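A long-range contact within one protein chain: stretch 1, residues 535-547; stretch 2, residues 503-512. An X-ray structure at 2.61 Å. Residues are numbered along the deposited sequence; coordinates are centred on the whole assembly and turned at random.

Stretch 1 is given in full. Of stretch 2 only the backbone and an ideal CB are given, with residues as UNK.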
# COMPACT_ATOMS: atom_id res chain seq x y z
N GLY A 535 -23.57 25.35 -8.47
CA GLY A 535 -23.59 24.18 -9.31
C GLY A 535 -23.66 22.88 -8.52
O GLY A 535 -23.51 22.85 -7.31
N SER A 536 -23.88 21.80 -9.26
CA SER A 536 -23.95 20.48 -8.66
C SER A 536 -22.56 20.02 -8.24
O SER A 536 -21.55 20.70 -8.46
CB SER A 536 -24.58 19.49 -9.64
OG SER A 536 -23.71 19.24 -10.73
N VAL A 537 -22.49 18.84 -7.63
CA VAL A 537 -21.21 18.28 -7.21
C VAL A 537 -20.32 18.05 -8.42
O VAL A 537 -19.12 18.35 -8.39
CB VAL A 537 -21.43 16.99 -6.40
CG1 VAL A 537 -20.10 16.32 -6.08
CG2 VAL A 537 -22.18 17.29 -5.12
N VAL A 538 -20.88 17.51 -9.50
CA VAL A 538 -20.10 17.30 -10.72
C VAL A 538 -19.53 18.63 -11.20
O VAL A 538 -18.40 18.69 -11.71
CB VAL A 538 -20.97 16.64 -11.80
CG1 VAL A 538 -20.25 16.60 -13.14
CG2 VAL A 538 -21.36 15.24 -11.38
N LEU A 539 -20.29 19.71 -11.05
CA LEU A 539 -19.82 21.02 -11.49
C LEU A 539 -18.79 21.59 -10.53
O LEU A 539 -17.85 22.26 -10.96
CB LEU A 539 -21.01 21.96 -11.64
CG LEU A 539 -21.04 22.87 -12.88
CD1 LEU A 539 -20.99 22.07 -14.17
CD2 LEU A 539 -22.29 23.74 -12.85
N LYS A 540 -18.96 21.34 -9.23
CA LYS A 540 -17.95 21.75 -8.27
C LYS A 540 -16.61 21.09 -8.57
O LYS A 540 -15.56 21.74 -8.50
CB LYS A 540 -18.40 21.39 -6.85
CG LYS A 540 -19.56 22.22 -6.34
CD LYS A 540 -20.06 21.67 -5.01
CE LYS A 540 -21.25 22.45 -4.49
NZ LYS A 540 -20.84 23.74 -3.88
N CYS A 541 -16.62 19.80 -8.90
CA CYS A 541 -15.38 19.11 -9.23
C CYS A 541 -14.76 19.68 -10.50
O CYS A 541 -13.53 19.71 -10.63
CB CYS A 541 -15.64 17.61 -9.40
SG CYS A 541 -16.18 16.79 -7.90
N THR A 542 -15.58 20.13 -11.45
CA THR A 542 -15.04 20.75 -12.65
C THR A 542 -14.37 22.08 -12.33
O THR A 542 -13.34 22.42 -12.92
CB THR A 542 -16.15 20.94 -13.69
OG1 THR A 542 -16.62 19.66 -14.13
CG2 THR A 542 -15.66 21.72 -14.90
N ALA A 543 -14.94 22.83 -11.40
CA ALA A 543 -14.35 24.11 -11.00
C ALA A 543 -13.00 23.90 -10.33
O ALA A 543 -12.03 24.58 -10.65
CB ALA A 543 -15.31 24.86 -10.08
N ILE A 544 -12.93 22.95 -9.39
CA ILE A 544 -11.69 22.72 -8.65
C ILE A 544 -10.56 22.35 -9.61
O ILE A 544 -9.45 22.88 -9.53
CB ILE A 544 -11.89 21.64 -7.58
CG1 ILE A 544 -12.96 22.05 -6.57
CG2 ILE A 544 -10.57 21.34 -6.86
CD1 ILE A 544 -12.61 23.25 -5.72
N ARG A 545 -10.83 21.41 -10.53
CA ARG A 545 -9.80 21.00 -11.47
C ARG A 545 -9.39 22.15 -12.38
O ARG A 545 -8.20 22.34 -12.66
CB ARG A 545 -10.28 19.81 -12.30
CG ARG A 545 -10.64 18.57 -11.51
CD ARG A 545 -10.87 17.38 -12.43
NE ARG A 545 -11.66 16.33 -11.80
CZ ARG A 545 -12.98 16.23 -11.87
NH1 ARG A 545 -13.69 17.12 -12.55
NH2 ARG A 545 -13.60 15.23 -11.25
N THR A 546 -10.37 22.91 -12.87
CA THR A 546 -10.08 23.99 -13.80
C THR A 546 -9.24 25.08 -13.14
O THR A 546 -8.18 25.45 -13.64
CB THR A 546 -11.38 24.57 -14.35
OG1 THR A 546 -12.17 23.52 -14.90
CG2 THR A 546 -11.10 25.62 -15.41
N LEU A 547 -9.71 25.60 -12.01
CA LEU A 547 -8.99 26.67 -11.32
C LEU A 547 -7.62 26.21 -10.87
O LEU A 547 -6.64 26.96 -10.95
CB LEU A 547 -9.83 27.18 -10.15
CG LEU A 547 -11.06 27.97 -10.58
CD1 LEU A 547 -12.14 27.93 -9.52
CD2 LEU A 547 -10.69 29.40 -10.89
N UNK A 503 -23.96 20.75 -21.51
CA UNK A 503 -23.38 21.85 -20.75
C UNK A 503 -22.15 21.40 -19.98
O UNK A 503 -21.13 22.10 -19.96
CB UNK A 503 -24.41 22.44 -19.79
N UNK A 504 -22.23 20.24 -19.32
CA UNK A 504 -21.08 19.73 -18.59
C UNK A 504 -19.91 19.45 -19.52
O UNK A 504 -18.76 19.77 -19.21
CB UNK A 504 -21.46 18.46 -17.83
N UNK A 505 -20.19 18.85 -20.68
CA UNK A 505 -19.13 18.56 -21.64
C UNK A 505 -18.55 19.85 -22.22
O UNK A 505 -17.35 19.94 -22.46
CB UNK A 505 -19.66 17.67 -22.76
N UNK A 506 -19.40 20.85 -22.44
CA UNK A 506 -18.91 22.11 -22.96
C UNK A 506 -17.97 22.81 -22.00
O UNK A 506 -17.01 23.46 -22.41
CB UNK A 506 -20.09 23.03 -23.29
N UNK A 507 -18.25 22.71 -20.70
CA UNK A 507 -17.38 23.35 -19.71
C UNK A 507 -16.02 22.67 -19.64
O UNK A 507 -14.99 23.35 -19.54
CB UNK A 507 -18.04 23.33 -18.33
N UNK A 508 -15.99 21.34 -19.70
CA UNK A 508 -14.71 20.64 -19.75
C UNK A 508 -13.91 21.07 -20.97
O UNK A 508 -12.68 21.20 -20.90
CB UNK A 508 -14.93 19.13 -19.77
N UNK A 509 -14.58 21.29 -22.10
CA UNK A 509 -13.89 21.77 -23.29
C UNK A 509 -13.39 23.20 -23.10
O UNK A 509 -12.27 23.53 -23.49
CB UNK A 509 -14.82 21.69 -24.51
N UNK A 510 -14.22 24.05 -22.50
CA UNK A 510 -13.81 25.42 -22.24
C UNK A 510 -12.60 25.47 -21.32
O UNK A 510 -11.69 26.29 -21.51
CB UNK A 510 -14.97 26.21 -21.63
N UNK A 511 -12.55 24.58 -20.33
CA UNK A 511 -11.43 24.56 -19.40
C UNK A 511 -10.12 24.31 -20.13
O UNK A 511 -9.12 25.00 -19.89
CB UNK A 511 -11.65 23.49 -18.32
N UNK A 512 -10.11 23.33 -21.03
CA UNK A 512 -8.87 22.97 -21.73
C UNK A 512 -8.39 24.09 -22.64
O UNK A 512 -7.19 24.18 -22.91
CB UNK A 512 -9.07 21.69 -22.55

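Two helices run nearly parallel, 6° between their N-to-C directions and 10.2 Å apart at closest approach, so side chains of modest size can bridge them. All of 503-512 has helical backbone angles, which argues against proline.

At position 503 CA-to-CB points sideways, and nothing of stretch 1 lies within 5.5 Å of the CB. A long or polar chain would suit. The residue is Arg 503, poorly ordered and without a close contact here.

Position 504 also directs its CB sideways, 5.2 Å from both Leu 539 CD1 and Val 538 CG1. Its surroundings mix methyl groups with the hydroxyl of Ser 536, so a medium or long chain, apolar or with a polar tip, could reach them. Glu 504 does so with an extended chi2 (t): its CG lies 4.4 Å from Leu 539 CD1, while OE2 comes within 3.9 Å of Val 538 CG1. The aliphatic part thus covers the leucine and the carboxylate continues toward the start of the other helix.

Positions 505 and 506 are out of reach of stretch 1, which therefore sets no preference; they are Lys 505 and Gly 506.

At 507 the CB points toward stretch 1, 4.5 Å from Thr 542 CG2 and 5.3 Å from Leu 539 CD1. Two methyl groups invite an apolar side chain, such as leucine, isoleucine or methionine. Leu 507 fills the place, its CD1 packing 3.6 Å from Leu 539 CD1.

Position 508 points sideways into a region without a close partner, where many polar residues would serve; it is Glu 508. Position 509 faces out of reach and is Cys 509. At 510 the CB again lies sideways with no near neighbour in stretch 1, and Leu 510 makes no contact with it.

Position 511 is the tightest. Its CB points toward stretch 1 and sits only 3.5 Å from Thr 546 OG1, where the CA atoms of 511 and Thr 546 are 5.8 Å apart. Such closeness favours a small residue, alanine or glycine as well as serine, and the nearby hydroxyl makes a small polar one attractive. Ser 511, with chi1 m, donates from OG to Leu 507 O (2.9 Å), a bond back to its own helix. The same OG lies 2.8 Å from Thr 546 OG1, which itself donates to Thr 542 O (2.5 Å).

Position 512 points away; it is Leu 512.

Stretch 2, residues 503-512: REKGLECLSL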
# COMPACT_ATOMS: atom_id res chain seq x y z
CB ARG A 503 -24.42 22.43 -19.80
CG ARG A 503 -24.03 23.75 -19.18
CD ARG A 503 -24.81 23.98 -17.91
NE ARG A 503 -26.21 23.57 -18.05
CZ ARG A 503 -27.03 23.32 -17.04
NH1 ARG A 503 -26.60 23.41 -15.79
NH2 ARG A 503 -28.28 22.95 -17.28
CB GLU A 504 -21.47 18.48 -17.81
CG GLU A 504 -22.45 18.74 -16.68
CD GLU A 504 -22.83 17.48 -15.93
OE1 GLU A 504 -22.42 16.38 -16.36
OE2 GLU A 504 -23.54 17.59 -14.91
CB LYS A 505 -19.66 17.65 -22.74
CG LYS A 505 -18.64 17.29 -23.81
CD LYS A 505 -17.54 16.37 -23.29
CE LYS A 505 -18.06 14.98 -22.97
NZ LYS A 505 -18.73 14.35 -24.14
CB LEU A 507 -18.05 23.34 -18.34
CG LEU A 507 -19.08 24.45 -18.11
CD1 LEU A 507 -19.90 24.16 -16.88
CD2 LEU A 507 -18.39 25.80 -17.98
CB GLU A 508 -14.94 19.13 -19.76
CG GLU A 508 -15.73 18.61 -18.58
CD GLU A 508 -16.01 17.13 -18.67
OE1 GLU A 508 -15.08 16.33 -18.43
OE2 GLU A 508 -17.16 16.75 -19.00
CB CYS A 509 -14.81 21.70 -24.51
SG CYS A 509 -15.17 20.04 -25.10
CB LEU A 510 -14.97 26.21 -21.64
CG LEU A 510 -14.69 27.63 -21.18
CD1 LEU A 510 -14.02 28.45 -22.26
CD2 LEU A 510 -15.97 28.30 -20.74
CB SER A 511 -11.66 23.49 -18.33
OG SER A 511 -12.84 23.75 -17.60
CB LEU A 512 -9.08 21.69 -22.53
CG LEU A 512 -9.27 20.41 -21.71
CD1 LEU A 512 -9.76 19.28 -22.59
CD2 LEU A 512 -7.97 20.03 -21.02
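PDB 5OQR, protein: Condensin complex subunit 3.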